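Phytase (Citrobacter braakii, PDB 3ZHC) is a bacterial phytase of the histidine phosphatase superfamily, branch 2, built from a mixed beta-sheet flanked by helices together with a largely helical region. Local coordinates at residues B[103-108]-B[130-135]; B[185-190]-B[265-270]. The protein carries 2 engineered substitutions. All coordinates share one frame; numbering follows the deposited sequence.

Overall arrangement
The two contacts lie on opposite sides of the chain's centre, about 40 Å apart between centres, and share no helix or strand. Interaction 1 is partly buried and belongs to the large mixed sheet: a parallel strand pair in which one direct backbone hydrogen bond and a bridging water join the backbones and a bound formic acid takes a bond from the histidine, while valines and an isoleucine pack on the helix side. Interaction 2 is a buried crossing of helices 182-192 and 260-280, where leucines and a phenylalanine pack together and a buried aspartate, next to a threonine, takes a salt bridge from the second subunit. Each buries a little over 310 Å², yet the first depends on backbone pairing and the second on side-chain packing.

Interaction 1: residues B[103-108]-B[130-135]; sequences GQVAVI and CQIQVH. With FMT (formic acid), chain T.
Val107 and Val134 lie side by side and point the same way, their CG1 methyls 4.1 Å apart, each with CG1 anti to the backbone N. Farther back along the pair, Ile132 meets Val105 at about a right angle, and the tip CD1 of Ile132 reaches CB of Val105 at 3.9 Å. His135 falls on the other face, with Ile108. The strands run parallel where Ile108 pairs with His135, and His135 N donates to Val107 O at 2.9 Å, fairly straight (160°) but from above the carbonyl plane. That same oxygen lies at the edge of the imidazole, whose NE2 donates to O2 of a bound formic acid at 2.8 Å, while CD of Gln133 lies over one ring face, displaced toward the rim. Before Val134 the two backbones stand too far apart to bond directly, and a water takes the gap: it accepts from Val107 N at 2.8 Å and donates to Gln133 O and to O1 of the formic acid. The contact belongs to a right-handed beta-alpha-beta crossover, in which helix 113-126 links strand 105-109 to strand 134-135. Leu123 of that helix covers Val107, Ile132 and Val134, Ile312 touches Ile108 and His135 on the other face, and strand 318-323 pairs with the far edge of strand 105-109.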
loop_
_atom_site.group_PDB
_atom_site.type_symbol
_atom_site.label_atom_id
_atom_site.label_comp_id
_atom_site.label_asym_id
_atom_site.label_seq_id
_atom_site.Cartn_x
_atom_site.Cartn_y
_atom_site.Cartn_z
ATOM N N GLY B 103 29.784 20.357 22.360
ATOM C CA GLY B 103 30.070 19.723 21.078
ATOM C C GLY B 103 29.426 18.358 20.840
ATOM O O GLY B 103 29.815 17.665 19.892
ATOM N N GLN B 104 28.454 17.964 21.677
ATOM C CA GLN B 104 27.732 16.675 21.504
ATOM C C GLN B 104 26.432 16.817 20.712
ATOM O O GLN B 104 26.070 15.912 19.951
ATOM C CB GLN B 104 27.413 16.029 22.856
ATOM C CG GLN B 104 28.614 15.443 23.588
ATOM C CD GLN B 104 29.055 14.097 23.004
ATOM O OE1 GLN B 104 28.677 13.037 23.521
ATOM N NE2 GLN B 104 29.848 14.134 21.908
ATOM N N VAL B 105 25.736 17.940 20.905
ATOM C CA VAL B 105 24.463 18.192 20.252
ATOM C C VAL B 105 24.519 19.519 19.519
ATOM O O VAL B 105 24.975 20.511 20.066
ATOM C CB VAL B 105 23.279 18.183 21.265
ATOM C CG1 VAL B 105 21.945 18.468 20.557
ATOM C CG2 VAL B 105 23.202 16.849 21.992
ATOM N N ALA B 106 24.058 19.506 18.267
ATOM C CA ALA B 106 23.934 20.698 17.440
ATOM C C ALA B 106 22.578 20.646 16.714
ATOM O O ALA B 106 22.114 19.571 16.341
ATOM C CB ALA B 106 25.063 20.791 16.461
ATOM N N VAL B 107 21.952 21.807 16.532
ATOM C CA VAL B 107 20.661 21.906 15.830
ATOM C C VAL B 107 20.726 22.961 14.725
ATOM O O VAL B 107 21.231 24.055 14.942
ATOM C CB VAL B 107 19.506 22.217 16.800
ATOM C CG1 VAL B 107 18.176 22.473 16.030
ATOM C CG2 VAL B 107 19.344 21.086 17.789
ATOM N N ILE B 108 20.215 22.597 13.544
ATOM C CA ILE B 108 20.079 23.494 12.399
ATOM C C ILE B 108 18.605 23.576 12.035
ATOM O O ILE B 108 17.923 22.557 11.998
ATOM C CB ILE B 108 20.828 22.976 11.172
ATOM C CG1 ILE B 108 22.341 22.917 11.437
ATOM C CG2 ILE B 108 20.527 23.859 9.946
ATOM C CD1 ILE B 108 23.105 22.200 10.363
ATOM N N CYS B 130 19.149 23.386 29.087
ATOM C CA CYS B 130 20.571 23.281 28.688
ATOM C C CYS B 130 21.040 24.452 27.797
ATOM O O CYS B 130 22.229 24.575 27.538
ATOM C CB CYS B 130 20.838 21.941 27.998
ATOM S SG CYS B 130 20.481 20.491 29.058
ATOM N N GLN B 131 20.086 25.294 27.342
ATOM C CA GLN B 131 20.371 26.489 26.512
ATOM C C GLN B 131 21.139 26.162 25.211
ATOM O O GLN B 131 21.947 26.976 24.722
ATOM C CB GLN B 131 21.122 27.572 27.337
ATOM C CG GLN B 131 20.394 28.039 28.591
ATOM C CD GLN B 131 21.022 29.291 29.203
ATOM O OE1 GLN B 131 21.777 30.009 28.544
ATOM N NE2 GLN B 131 20.700 29.557 30.467
ATOM N N ILE B 132 20.888 24.970 24.640
ATOM C CA ILE B 132 21.544 24.576 23.378
ATOM C C ILE B 132 20.980 25.460 22.238
ATOM O O ILE B 132 19.779 25.627 22.118
ATOM C CB ILE B 132 21.369 23.081 23.053
ATOM C CG1 ILE B 132 22.075 22.221 24.114
ATOM C CG2 ILE B 132 21.911 22.763 21.665
ATOM C CD1 ILE B 132 21.901 20.736 23.921
ATOM N N GLN B 133 21.874 26.004 21.427
ATOM C CA GLN B 133 21.512 26.900 20.334
ATOM C C GLN B 133 20.798 26.207 19.151
ATOM O O GLN B 133 21.107 25.061 18.813
ATOM C CB GLN B 133 22.777 27.603 19.815
ATOM C CG GLN B 133 22.566 28.546 18.586
ATOM C CD GLN B 133 23.786 29.387 18.243
ATOM O OE1 GLN B 133 23.784 30.110 17.253
ATOM N NE2 GLN B 133 24.826 29.294 19.056
ATOM N N VAL B 134 19.849 26.942 18.548
ATOM C CA VAL B 134 19.190 26.562 17.320
ATOM C C VAL B 134 19.824 27.447 16.261
ATOM O O VAL B 134 19.598 28.656 16.255
ATOM C CB VAL B 134 17.648 26.781 17.370
ATOM C CG1 VAL B 134 17.003 26.427 16.025
ATOM C CG2 VAL B 134 17.012 25.969 18.499
ATOM N N HIS B 135 20.637 26.853 15.374
ATOM C CA HIS B 135 21.281 27.612 14.292
ATOM C C HIS B 135 20.325 27.811 13.115
ATOM O O HIS B 135 19.509 26.927 12.796
ATOM C CB HIS B 135 22.559 26.922 13.797
ATOM C CG HIS B 135 23.640 26.838 14.821
ATOM N ND1 HIS B 135 24.566 27.837 15.008
ATOM C CD2 HIS B 135 23.944 25.872 15.712
ATOM C CE1 HIS B 135 25.393 27.487 15.974
ATOM N NE2 HIS B 135 25.036 26.297 16.419
HETATM C C FMT T . 26.631 24.051 19.065
HETATM O O1 FMT T . 25.701 23.514 19.693
HETATM O O2 FMT T . 26.528 25.138 18.485
HETATM O O HOH W 1 23.287 23.774 17.978
#

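Interaction 2: residues B[185-190]-B[265-270]; sequences FRTLEN and RDLLSL
Helices 182-192 and 260-280 cross steeply in a buried helix-helix packing of this histidine phosphatase, their segment axes 8.5 Å apart at the closest and inclined at 110°. The tight part is apolar. CD2 of Leu267 pushes against the backbone of the opposite helix, 3.5 Å from CA of Leu188, and also touches CB and CD1 of that leucine; the two side chains cross at about a right angle. One turn on, both methyls of Leu270 meet the Phe185 ring. CD2 sits over one face in a CH-pi contact, 3.9 Å from the ring centroid and 19° off its normal, and CD1 touches the CD1 side of the ring as well as CD2 of Leu188, 4.1 Å away. The ring's CG is anti to the carbonyl carbon, which lets the ring swing back to Leu270 although the CB of Phe185 starts away from that helix. Trp232 meets the ring edge-to-face, and Ser235 and Phe242 of helix 231-247 cover Leu188.

Toward the subunit boundary the chemistry turns polar. Asp266 is held by charge: OD1 forms a salt bridge with Lys117 of the second subunit and OD2 with Lys262, so the carboxylate is probably kept ionised. Thr187 OG1 lies 2.8 Å from Asp266 OD2, but Ser183 O competes for its single proton. Away from the crossing, Arg186 grips Glu189 on the flank of helix 182-192 that faces Thr210 and Pro212; Lys208 also bridges Glu189 OE1, and Leu211 N donates to OE2. In that side-on pair Arg186 NE donates to Glu189 OE1 at 2.8 Å, while Arg186 NH2 reaches the syn lone pair of Glu189 OE2 at 3.0 Å and 174°.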
loop_
_atom_site.group_PDB
_atom_site.type_symbol
_atom_site.label_atom_id
_atom_site.label_comp_id
_atom_site.label_asym_id
_atom_site.label_seq_id
_atom_site.Cartn_x
_atom_site.Cartn_y
_atom_site.Cartn_z
ATOM N N PHE B 185 -10.482 10.581 -4.917
ATOM C CA PHE B 185 -11.147 11.848 -5.229
ATOM C C PHE B 185 -12.633 11.816 -4.845
ATOM O O PHE B 185 -13.157 12.824 -4.393
ATOM C CB PHE B 185 -10.987 12.238 -6.708
ATOM C CG PHE B 185 -9.653 12.834 -7.038
ATOM C CD1 PHE B 185 -9.346 14.152 -6.651
ATOM C CD2 PHE B 185 -8.688 12.099 -7.747
ATOM C CE1 PHE B 185 -8.102 14.720 -6.966
ATOM C CE2 PHE B 185 -7.440 12.663 -8.060
ATOM C CZ PHE B 185 -7.150 13.977 -7.668
ATOM N N ARG B 186 -13.297 10.663 -5.025
ATOM C CA ARG B 186 -14.698 10.500 -4.580
ATOM C C ARG B 186 -14.815 10.688 -3.066
ATOM O O ARG B 186 -15.776 11.310 -2.590
ATOM C CB ARG B 186 -15.291 9.112 -4.958
ATOM C CG ARG B 186 -15.361 8.764 -6.467
ATOM C CD ARG B 186 -16.166 9.787 -7.289
ATOM N NE ARG B 186 -15.342 10.927 -7.657
ATOM C CZ ARG B 186 -14.473 10.958 -8.692
ATOM N NH1 ARG B 186 -14.300 9.905 -9.502
ATOM N NH2 ARG B 186 -13.769 12.068 -8.917
ATOM N N THR B 187 -13.843 10.155 -2.316
ATOM C CA THR B 187 -13.839 10.282 -0.843
ATOM C C THR B 187 -13.640 11.746 -0.433
ATOM O O THR B 187 -14.372 12.254 0.431
ATOM C CB THR B 187 -12.780 9.365 -0.177
ATOM O OG1 THR B 187 -13.005 8.012 -0.582
ATOM C CG2 THR B 187 -12.860 9.439 1.363
ATOM N N LEU B 188 -12.666 12.419 -1.050
ATOM C CA LEU B 188 -12.435 13.857 -0.777
ATOM C C LEU B 188 -13.710 14.680 -1.079
ATOM O O LEU B 188 -14.116 15.508 -0.274
ATOM C CB LEU B 188 -11.230 14.406 -1.560
ATOM C CG LEU B 188 -10.931 15.914 -1.419
ATOM C CD1 LEU B 188 -10.749 16.285 0.063
ATOM C CD2 LEU B 188 -9.723 16.290 -2.215
ATOM N N GLU B 189 -14.311 14.422 -2.238
ATOM C CA GLU B 189 -15.584 15.061 -2.653
ATOM C C GLU B 189 -16.719 14.839 -1.648
ATOM O O GLU B 189 -17.458 15.770 -1.355
ATOM C CB GLU B 189 -15.989 14.565 -4.023
ATOM C CG GLU B 189 -15.098 15.135 -5.157
ATOM C CD GLU B 189 -15.127 14.300 -6.426
ATOM O OE1 GLU B 189 -16.019 13.424 -6.568
ATOM O OE2 GLU B 189 -14.249 14.511 -7.295
ATOM N N ASN B 190 -16.838 13.602 -1.131
ATOM C CA ASN B 190 -17.839 13.279 -0.101
ATOM C C ASN B 190 -17.569 14.036 1.199
ATOM O O ASN B 190 -18.496 14.542 1.832
ATOM C CB ASN B 190 -17.883 11.770 0.173
ATOM C CG ASN B 190 -18.978 11.383 1.162
ATOM O OD1 ASN B 190 -20.162 11.528 0.883
ATOM N ND2 ASN B 190 -18.570 10.881 2.332
ATOM N N ARG B 265 -6.635 7.198 4.655
ATOM C CA ARG B 265 -5.618 6.862 3.659
ATOM C C ARG B 265 -6.083 7.141 2.236
ATOM O O ARG B 265 -5.248 7.474 1.404
ATOM C CB ARG B 265 -5.109 5.421 3.842
ATOM C CG ARG B 265 -4.271 5.282 5.157
ATOM C CD ARG B 265 -3.403 4.053 5.157
ATOM N NE ARG B 265 -2.535 3.978 6.326
ATOM C CZ ARG B 265 -1.285 4.465 6.424
ATOM N NH1 ARG B 265 -0.676 5.113 5.401
ATOM N NH2 ARG B 265 -0.627 4.300 7.570
ATOM N N ASP B 266 -7.399 7.016 1.947
ATOM C CA ASP B 266 -7.962 7.500 0.654
ATOM C C ASP B 266 -7.620 8.947 0.457
ATOM O O ASP B 266 -7.172 9.346 -0.612
ATOM C CB ASP B 266 -9.507 7.422 0.609
ATOM C CG ASP B 266 -10.042 6.052 0.308
ATOM O OD1 ASP B 266 -9.261 5.088 0.125
ATOM O OD2 ASP B 266 -11.304 5.940 0.245
ATOM N N LEU B 267 -7.849 9.744 1.506
ATOM C CA LEU B 267 -7.589 11.189 1.464
ATOM C C LEU B 267 -6.105 11.489 1.313
ATOM O O LEU B 267 -5.695 12.140 0.371
ATOM C CB LEU B 267 -8.146 11.872 2.728
ATOM C CG LEU B 267 -9.680 11.880 2.831
ATOM C CD1 LEU B 267 -10.133 12.256 4.237
ATOM C CD2 LEU B 267 -10.272 12.809 1.797
ATOM N N LEU B 268 -5.307 10.994 2.241
ATOM C CA LEU B 268 -3.852 11.264 2.204
ATOM C C LEU B 268 -3.078 10.575 1.036
ATOM O O LEU B 268 -1.949 10.942 0.791
ATOM C CB LEU B 268 -3.238 11.047 3.599
ATOM C CG LEU B 268 -3.541 12.356 4.415
ATOM C CD1 LEU B 268 -3.958 12.114 5.812
ATOM C CD2 LEU B 268 -2.325 13.345 4.306
ATOM N N SER B 269 -3.700 9.608 0.321
ATOM C CA SER B 269 -3.071 9.023 -0.879
ATOM C C SER B 269 -2.861 10.103 -1.950
ATOM O O SER B 269 -1.913 10.035 -2.717
ATOM C CB SER B 269 -3.903 7.876 -1.453
ATOM O OG SER B 269 -3.844 6.753 -0.605
ATOM N N LEU B 270 -3.768 11.095 -1.979
ATOM C CA LEU B 270 -3.686 12.205 -2.927
ATOM C C LEU B 270 -2.488 13.099 -2.616
ATOM O O LEU B 270 -1.718 13.440 -3.518
ATOM C CB LEU B 270 -5.006 13.005 -2.939
ATOM C CG LEU B 270 -6.234 12.181 -3.406
ATOM C CD1 LEU B 270 -7.567 12.962 -3.261
ATOM C CD2 LEU B 270 -6.028 11.699 -4.842
#